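Local coordinates for protein Polyphosphate:AMP phosphotransferase (Pseudomonas aeruginosa PAO1, PDB 3CZP) that transfers phosphate from inorganic polyphosphate to AMP to make ADP, using magnesium, and acts on GMP less efficiently, at residues Val302-Gly307 with Val406-Leu411; Arg318-Ala323 with Lys481-Ile486; His330-Ala335 with Thr361-Ser366. All coordinates share one frame; numbering follows the deposited sequence.

Contact 1: residues Val302-Gly307 with Val406-Leu411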
# COMPACT_ATOMS: atom_id res chain seq x y z
N VAL A 302 -18.26 0.80 -9.24
CA VAL A 302 -17.84 -0.56 -8.80
C VAL A 302 -18.79 -1.57 -9.37
O VAL A 302 -20.00 -1.51 -9.10
CB VAL A 302 -17.77 -0.65 -7.25
CG1 VAL A 302 -17.51 -2.09 -6.79
CG2 VAL A 302 -16.66 0.28 -6.75
N ALA A 303 -18.23 -2.51 -10.15
CA ALA A 303 -18.95 -3.71 -10.67
C ALA A 303 -18.42 -4.96 -10.04
O ALA A 303 -17.24 -5.29 -10.16
CB ALA A 303 -18.89 -3.80 -12.20
N VAL A 304 -19.29 -5.64 -9.31
CA VAL A 304 -18.95 -6.89 -8.67
C VAL A 304 -19.48 -8.08 -9.47
O VAL A 304 -20.66 -8.08 -9.87
CB VAL A 304 -19.61 -6.96 -7.28
CG1 VAL A 304 -19.65 -8.42 -6.82
CG2 VAL A 304 -18.91 -5.99 -6.24
N PHE A 305 -18.65 -9.07 -9.72
CA PHE A 305 -19.08 -10.30 -10.42
C PHE A 305 -18.90 -11.56 -9.61
O PHE A 305 -17.80 -11.88 -9.18
CB PHE A 305 -18.30 -10.48 -11.74
CG PHE A 305 -18.67 -9.52 -12.81
CD1 PHE A 305 -19.59 -9.87 -13.81
CD2 PHE A 305 -18.11 -8.25 -12.84
CE1 PHE A 305 -19.92 -8.97 -14.80
CE2 PHE A 305 -18.47 -7.30 -13.81
CZ PHE A 305 -19.34 -7.65 -14.80
N GLU A 306 -20.01 -12.27 -9.40
CA GLU A 306 -20.03 -13.57 -8.82
C GLU A 306 -20.85 -14.49 -9.74
O GLU A 306 -21.60 -14.02 -10.61
CB GLU A 306 -20.64 -13.54 -7.41
CG GLU A 306 -20.02 -12.59 -6.36
CD GLU A 306 -18.66 -13.02 -5.78
OE1 GLU A 306 -18.23 -14.16 -6.00
OE2 GLU A 306 -18.01 -12.18 -5.07
N GLY A 307 -20.67 -15.80 -9.56
CA GLY A 307 -21.57 -16.78 -10.19
C GLY A 307 -21.02 -18.16 -10.07
O GLY A 307 -19.90 -18.35 -9.61
N VAL A 406 -22.60 1.35 -7.33
CA VAL A 406 -22.32 -0.04 -7.05
C VAL A 406 -23.31 -0.98 -7.79
O VAL A 406 -24.55 -0.93 -7.59
CB VAL A 406 -22.37 -0.26 -5.55
CG1 VAL A 406 -22.18 -1.71 -5.21
CG2 VAL A 406 -21.35 0.68 -4.83
N VAL A 407 -22.75 -1.82 -8.67
CA VAL A 407 -23.53 -2.79 -9.43
C VAL A 407 -23.04 -4.20 -9.08
O VAL A 407 -21.83 -4.40 -8.99
CB VAL A 407 -23.44 -2.45 -10.93
CG1 VAL A 407 -24.36 -3.33 -11.71
CG2 VAL A 407 -23.91 -0.94 -11.16
N LYS A 408 -23.94 -5.15 -8.84
CA LYS A 408 -23.59 -6.50 -8.37
C LYS A 408 -24.28 -7.59 -9.21
O LYS A 408 -25.50 -7.61 -9.32
CB LYS A 408 -24.04 -6.66 -6.91
CG LYS A 408 -23.29 -5.79 -5.89
CD LYS A 408 -23.72 -6.13 -4.47
CE LYS A 408 -25.12 -5.67 -4.12
NZ LYS A 408 -25.48 -5.75 -2.60
N PHE A 409 -23.50 -8.50 -9.77
CA PHE A 409 -24.03 -9.53 -10.66
C PHE A 409 -23.82 -10.94 -10.09
O PHE A 409 -22.72 -11.31 -9.71
CB PHE A 409 -23.32 -9.45 -12.05
CG PHE A 409 -23.55 -8.12 -12.80
CD1 PHE A 409 -24.78 -7.83 -13.39
CD2 PHE A 409 -22.55 -7.19 -12.90
CE1 PHE A 409 -24.99 -6.66 -14.03
CE2 PHE A 409 -22.76 -6.01 -13.58
CZ PHE A 409 -23.97 -5.75 -14.14
N TRP A 410 -24.88 -11.74 -10.09
CA TRP A 410 -24.78 -13.14 -9.87
C TRP A 410 -25.14 -13.78 -11.18
O TRP A 410 -26.28 -13.71 -11.60
CB TRP A 410 -25.74 -13.66 -8.78
CG TRP A 410 -25.68 -15.12 -8.72
CD1 TRP A 410 -26.54 -16.03 -9.32
CD2 TRP A 410 -24.63 -15.91 -8.14
NE1 TRP A 410 -26.08 -17.33 -9.10
CE2 TRP A 410 -24.92 -17.28 -8.38
CE3 TRP A 410 -23.46 -15.58 -7.44
CZ2 TRP A 410 -24.10 -18.31 -7.94
CZ3 TRP A 410 -22.63 -16.63 -7.00
CH2 TRP A 410 -22.95 -17.97 -7.25
N LEU A 411 -24.15 -14.37 -11.83
CA LEU A 411 -24.38 -15.07 -13.09
C LEU A 411 -24.82 -16.49 -12.78
O LEU A 411 -24.05 -17.30 -12.24
CB LEU A 411 -23.16 -15.05 -14.02
CG LEU A 411 -23.07 -13.85 -14.97
CD1 LEU A 411 -23.06 -12.53 -14.25
CD2 LEU A 411 -21.79 -14.02 -15.86
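Five backbone hydrogen bonds join strands 302-307 and 406-411, which run parallel with their segment axes at 20°. Even-numbered residues of the first strand bond to odd-numbered residues of the second. Val-302 O receives Val-407 N at 2.8 Å, and this N-H points almost straight at the oxygen. Val-304 uses both its N and its O, to Val-407 O and Phe-409 N. Glu-306 does the same with Phe-409 O and Leu-411 N. The odd-numbered Ala-303 and Phe-305 bond on their other edge to strand 360-364, so strand 302-307 is an inner strand.

Aromatic contacts carry much of the side-chain packing. The rings of Phe-305 and Phe-409 lie side by side and point the same way. Phe-409 CD2 sits over one face of the Phe-305 ring, 3.7 Å from Phe-305 CE1. The two planes are inclined at 31°, with centroids 5.0 Å apart. Helix 475-496 packs on both rings. On the other face of the sheet, Trp-410 has CG anti to its backbone N (chi1 174°). This swings the indole across to Gly-307, whose CA lies 3.3 Å from the centroid of the six-membered ring, a CH-pi contact over the face. Glu-306 CB touches the same ring at CE3, 3.5 Å away.

The polar ends turn elsewhere. Glu-306 OE2 bonds to Ser-366, and Lys-408 NZ makes a salt bridge to Glu-396 and bonds to Thr-460 O.

Strand 300-307 is central in a five-stranded parallel sheet of order 2-3-1-4-5, beside 404-412, and leads from Gly-307 into the P-loop (Walker A) before helix 313-321, as in P-loop kinases.

Contact 2: residues Arg318-Ala323 with Lys481-Ile486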
# COMPACT_ATOMS: atom_id res chain seq x y z
N ARG A 318 -15.14 -8.94 -20.08
CA ARG A 318 -14.38 -8.41 -21.20
C ARG A 318 -15.25 -7.64 -22.21
O ARG A 318 -14.75 -6.76 -22.89
CB ARG A 318 -13.59 -9.50 -21.94
CG ARG A 318 -12.21 -8.97 -22.49
CD ARG A 318 -11.80 -9.65 -23.75
NE ARG A 318 -12.68 -9.33 -24.87
CZ ARG A 318 -12.76 -10.03 -26.00
NH1 ARG A 318 -12.02 -11.12 -26.21
NH2 ARG A 318 -13.60 -9.64 -26.95
N ARG A 319 -16.53 -7.99 -22.33
CA ARG A 319 -17.42 -7.21 -23.20
C ARG A 319 -17.69 -5.79 -22.61
O ARG A 319 -18.00 -4.84 -23.36
CB ARG A 319 -18.72 -7.96 -23.49
CG ARG A 319 -18.59 -9.30 -24.29
CD ARG A 319 -17.55 -9.19 -25.37
NE ARG A 319 -17.24 -10.47 -25.99
CZ ARG A 319 -16.47 -11.42 -25.46
NH1 ARG A 319 -15.90 -11.27 -24.27
NH2 ARG A 319 -16.26 -12.54 -26.15
N VAL A 320 -17.56 -5.65 -21.30
CA VAL A 320 -17.59 -4.32 -20.66
C VAL A 320 -16.28 -3.59 -20.97
O VAL A 320 -16.29 -2.44 -21.39
CB VAL A 320 -17.77 -4.44 -19.12
CG1 VAL A 320 -17.60 -3.06 -18.38
CG2 VAL A 320 -19.11 -5.09 -18.83
N THR A 321 -15.15 -4.26 -20.79
CA THR A 321 -13.85 -3.59 -20.98
C THR A 321 -13.67 -3.19 -22.44
O THR A 321 -13.06 -2.17 -22.71
CB THR A 321 -12.59 -4.43 -20.46
OG1 THR A 321 -12.50 -5.68 -21.13
CG2 THR A 321 -12.68 -4.72 -18.97
N ASP A 322 -14.21 -4.01 -23.36
CA ASP A 322 -14.15 -3.78 -24.82
C ASP A 322 -14.73 -2.44 -25.21
O ASP A 322 -14.34 -1.85 -26.21
CB ASP A 322 -14.91 -4.89 -25.56
CG ASP A 322 -14.09 -6.19 -25.78
OD1 ASP A 322 -12.88 -6.27 -25.45
OD2 ASP A 322 -14.67 -7.15 -26.35
N ALA A 323 -15.70 -1.97 -24.41
CA ALA A 323 -16.33 -0.68 -24.57
C ALA A 323 -15.40 0.52 -24.25
O ALA A 323 -15.62 1.62 -24.72
CB ALA A 323 -17.60 -0.60 -23.68
N LYS A 481 -27.18 -8.02 -20.89
CA LYS A 481 -27.81 -7.69 -19.61
C LYS A 481 -26.82 -7.02 -18.61
O LYS A 481 -27.15 -6.03 -17.95
CB LYS A 481 -28.45 -8.94 -19.02
CG LYS A 481 -29.06 -8.75 -17.68
CD LYS A 481 -29.95 -9.89 -17.27
CE LYS A 481 -30.78 -9.54 -16.01
NZ LYS A 481 -31.98 -10.41 -15.85
N VAL A 482 -25.59 -7.52 -18.57
CA VAL A 482 -24.55 -6.95 -17.71
C VAL A 482 -24.28 -5.50 -18.12
O VAL A 482 -24.31 -4.58 -17.29
CB VAL A 482 -23.22 -7.81 -17.77
CG1 VAL A 482 -22.06 -7.02 -17.24
CG2 VAL A 482 -23.37 -9.14 -16.97
N LEU A 483 -24.05 -5.30 -19.41
CA LEU A 483 -23.78 -3.97 -19.92
C LEU A 483 -25.01 -3.07 -19.66
O LEU A 483 -24.87 -1.99 -19.11
CB LEU A 483 -23.43 -3.99 -21.41
CG LEU A 483 -21.96 -4.19 -21.79
CD1 LEU A 483 -21.91 -4.87 -23.14
CD2 LEU A 483 -21.20 -2.88 -21.84
N ARG A 484 -26.20 -3.54 -20.01
CA ARG A 484 -27.40 -2.70 -19.85
C ARG A 484 -27.62 -2.25 -18.40
O ARG A 484 -28.02 -1.12 -18.15
CB ARG A 484 -28.61 -3.41 -20.32
CG ARG A 484 -29.83 -2.53 -20.48
CD ARG A 484 -30.98 -3.35 -21.03
NE ARG A 484 -30.90 -3.63 -22.45
CZ ARG A 484 -30.83 -4.85 -23.02
NH1 ARG A 484 -30.82 -4.96 -24.33
NH2 ARG A 484 -30.72 -5.95 -22.27
N THR A 485 -27.37 -3.16 -17.46
CA THR A 485 -27.50 -2.86 -16.04
C THR A 485 -26.53 -1.80 -15.56
O THR A 485 -26.91 -0.86 -14.81
CB THR A 485 -27.29 -4.10 -15.17
OG1 THR A 485 -28.21 -5.14 -15.55
CG2 THR A 485 -27.51 -3.73 -13.68
N ILE A 486 -25.27 -1.96 -15.92
CA ILE A 486 -24.29 -0.94 -15.63
C ILE A 486 -24.79 0.42 -16.12
O ILE A 486 -24.85 1.36 -15.35
CB ILE A 486 -22.90 -1.29 -16.21
CG1 ILE A 486 -22.32 -2.49 -15.44
CG2 ILE A 486 -21.91 -0.14 -16.09
CD1 ILE A 486 -21.11 -3.04 -16.12
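Helix 313-321 meets the side of helix 475-496 through Arg-319 and Val-320, and the backbones come nearest at Val-320 CA and Leu-483 CA, 6.2 Å apart. No hydrogen bond crosses between the segments. The contact is apolar and largely buried.

Val-320 is its centre. CG2, anti to the carbonyl carbon, touches two methyls on successive turns of the partner helix. One is Val-482 CG1, at 3.9 Å, and these two side chains cross at about a right angle. The other is Ile-486 CD1, also at 3.9 Å, which comes tip to tip from its extended chain (chi2 169°). Leu-483 puts both its methyls by the backbone. Its CD1 lies 3.9 Å from Arg-319 O, and its CD2 rests near Val-320 CA. Arg-319 O accepts a hydrogen bond from Gln-284 of helix 273-292.

In this P-loop kinase fold both helices cover the same face of the parallel sheet. Val-482 and Ile-486 reach down onto Phe-409, while Val-320 touches Phe-360.

The charged ends of the two arginines and Asp-322 stay at the margin. Arg-318 NH2 makes a salt bridge to Asp-322 OD2 at 2.8 Å, four residues on, along the syn lone pair and in the guanidinium plane. Arg-318 NH2 also lies over the centre of the Arg-319 guanidinium, 3.7 Å above its plane. The nearby Asp-322 carboxylate may ease this meeting of like charges. On the far side, Thr-321 and Asp-322 pack against Pro-69 and Glu-65 of the second subunit.

Contact 3: residues His330-Ala335 with Thr361-Ser366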
# COMPACT_ATOMS: atom_id res chain seq x y z
N HIS A 330 -9.96 -0.68 -13.84
CA HIS A 330 -9.01 -1.45 -13.04
C HIS A 330 -9.75 -2.72 -12.67
O HIS A 330 -10.79 -2.64 -12.04
CB HIS A 330 -8.62 -0.66 -11.80
CG HIS A 330 -7.75 -1.41 -10.83
ND1 HIS A 330 -6.63 -2.13 -11.22
CD2 HIS A 330 -7.80 -1.50 -9.48
CE1 HIS A 330 -6.04 -2.63 -10.16
NE2 HIS A 330 -6.73 -2.28 -9.08
N ILE A 331 -9.28 -3.89 -13.12
CA ILE A 331 -9.93 -5.14 -12.80
C ILE A 331 -9.13 -5.83 -11.70
O ILE A 331 -7.90 -5.95 -11.81
CB ILE A 331 -10.01 -6.06 -14.00
CG1 ILE A 331 -10.67 -5.35 -15.20
CG2 ILE A 331 -10.74 -7.34 -13.63
CD1 ILE A 331 -10.63 -6.22 -16.44
N VAL A 332 -9.83 -6.28 -10.65
CA VAL A 332 -9.25 -6.96 -9.49
C VAL A 332 -9.79 -8.38 -9.40
O VAL A 332 -10.92 -8.57 -9.00
CB VAL A 332 -9.63 -6.28 -8.18
CG1 VAL A 332 -8.92 -6.98 -6.96
CG2 VAL A 332 -9.35 -4.79 -8.29
N PRO A 333 -9.00 -9.37 -9.78
CA PRO A 333 -9.42 -10.75 -9.64
C PRO A 333 -9.16 -11.22 -8.21
O PRO A 333 -8.04 -11.24 -7.75
CB PRO A 333 -8.59 -11.46 -10.70
CG PRO A 333 -7.33 -10.66 -10.81
CD PRO A 333 -7.70 -9.25 -10.44
N ILE A 334 -10.21 -11.50 -7.45
CA ILE A 334 -10.03 -11.69 -6.01
C ILE A 334 -9.73 -13.16 -5.85
O ILE A 334 -10.48 -13.95 -6.37
CB ILE A 334 -11.29 -11.28 -5.22
CG1 ILE A 334 -11.41 -9.74 -5.22
CG2 ILE A 334 -11.29 -11.88 -3.84
CD1 ILE A 334 -10.29 -8.99 -4.53
N ALA A 335 -8.62 -13.48 -5.17
CA ALA A 335 -8.23 -14.83 -4.79
C ALA A 335 -8.04 -14.92 -3.25
O ALA A 335 -8.43 -14.03 -2.50
CB ALA A 335 -6.88 -15.21 -5.48
N THR A 361 -13.80 0.26 -11.07
CA THR A 361 -13.11 -0.95 -10.60
C THR A 361 -14.09 -2.10 -10.77
O THR A 361 -15.26 -2.00 -10.44
CB THR A 361 -12.66 -0.89 -9.15
OG1 THR A 361 -11.79 0.23 -8.97
CG2 THR A 361 -11.96 -2.21 -8.73
N ILE A 362 -13.59 -3.17 -11.36
CA ILE A 362 -14.35 -4.38 -11.56
C ILE A 362 -13.72 -5.47 -10.64
O ILE A 362 -12.48 -5.70 -10.67
CB ILE A 362 -14.21 -4.80 -13.02
CG1 ILE A 362 -14.72 -3.72 -14.00
CG2 ILE A 362 -14.90 -6.16 -13.23
CD1 ILE A 362 -14.76 -4.20 -15.48
N PHE A 363 -14.59 -6.14 -9.87
CA PHE A 363 -14.21 -7.14 -8.94
C PHE A 363 -14.67 -8.48 -9.51
O PHE A 363 -15.85 -8.78 -9.59
CB PHE A 363 -14.80 -6.89 -7.56
CG PHE A 363 -14.15 -5.76 -6.80
CD1 PHE A 363 -12.99 -5.97 -6.09
CD2 PHE A 363 -14.69 -4.47 -6.85
CE1 PHE A 363 -12.36 -4.94 -5.40
CE2 PHE A 363 -14.08 -3.41 -6.14
CZ PHE A 363 -12.92 -3.66 -5.42
N ASP A 364 -13.70 -9.26 -9.93
CA ASP A 364 -13.96 -10.61 -10.32
C ASP A 364 -13.84 -11.48 -9.09
O ASP A 364 -12.75 -11.84 -8.65
CB ASP A 364 -12.99 -11.03 -11.41
CG ASP A 364 -13.30 -12.41 -11.99
OD1 ASP A 364 -14.29 -13.07 -11.58
OD2 ASP A 364 -12.53 -12.84 -12.85
N ARG A 365 -15.01 -11.79 -8.52
CA ARG A 365 -15.15 -12.23 -7.13
C ARG A 365 -14.84 -11.07 -6.21
O ARG A 365 -14.29 -10.08 -6.65
CB ARG A 365 -14.32 -13.46 -6.83
CG ARG A 365 -14.54 -14.55 -7.83
CD ARG A 365 -13.63 -15.69 -7.57
NE ARG A 365 -14.14 -16.51 -6.48
CZ ARG A 365 -13.81 -17.79 -6.28
NH1 ARG A 365 -12.97 -18.40 -7.12
NH2 ARG A 365 -14.33 -18.47 -5.25
N SER A 366 -15.29 -11.14 -4.98
CA SER A 366 -15.41 -9.93 -4.21
C SER A 366 -15.48 -10.27 -2.75
O SER A 366 -15.20 -11.39 -2.36
CB SER A 366 -16.69 -9.17 -4.64
OG SER A 366 -17.84 -9.79 -4.03
O HOH W 1 -10.85 -14.37 -9.04
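Strands 330-333 and 361-364 run parallel, joined by four backbone hydrogen bonds. His-330 O accepts Ile-362 N. Val-332 uses its N to Ile-362 O, at 2.7 Å and nearly along the C=O axis, and its O to Asp-364 N. The latter bond is less straight (147°), with the donor above the carbonyl plane. Ile-334 N closes the ladder on Asp-364 O at 2.8 Å, one residue beyond the strand.

Side chains pack on both faces. Ile-331 and Ile-362 lie side by side on one. On the other, Val-332 CG2 meets Thr-361 CG2 at 3.7 Å. That Thr-361 methyl, anti to its backbone N, also sits over one face of the Phe-363 ring. Val-332 CB approaches Phe-363 CD1, and Ile-334 CG1 comes to the edge of the ring, near its plane. The same Ile-334 CG1 lies only 3.2 Å from Arg-365 O, a tight fit. Arg-365 has a positive phi (69°), so the chain turns sharply as it leaves the strand.

A water donates to Ile-334 O (2.7 Å) and to Asp-364 O (3.2 Å), bridging the strand ends. Asp-364 O thus takes both an N-H and a water.

Further out, the ring of Trp-367 meets Phe-363 edge-to-face. Asp-364 has CG anti to its backbone N (chi1 -174°), and its OD2 forms a salt bridge with Arg-70 of the second subunit. Lys-313, at the start of helix 313-321, is a weak, long ion-pair partner of OD1. Ser-366 OG is hydrogen-bonded with Glu-306 OE2 of strand 300-307 and with Tyr-368 N.

Strand 330-333 is an edge strand here. An Asp at the C-terminal end of the neighbouring strand, near the lysine of the P-loop, is consistent with the Walker B position of P-loop kinases.

In the fold
All three contacts lie within the second PPK2 region. Contacts 1 and 3 share a parallel sheet, with centres about 10 Å apart. Strands 300-307 and 360-364 are neighbours in it, bonded through Ala-303 O and Phe-363 N (2.8 Å). Contact 2 lies on one face, its centre about 11 Å from contact 1's and 15 Å from contact 3's. Phe-305 CZ reaches Val-482 CG1 at 3.7 Å, and Thr-321 CG2 touches Ile-331 CD1 at 3.6 Å. Glycerol, probably from the crystallisation liquor, lies about 6 Å from the side chain of Leu-411 and likewise from that of Asp-364, consistent with a pocket at the C-terminal strand ends, where P-loop kinases bind phosphate.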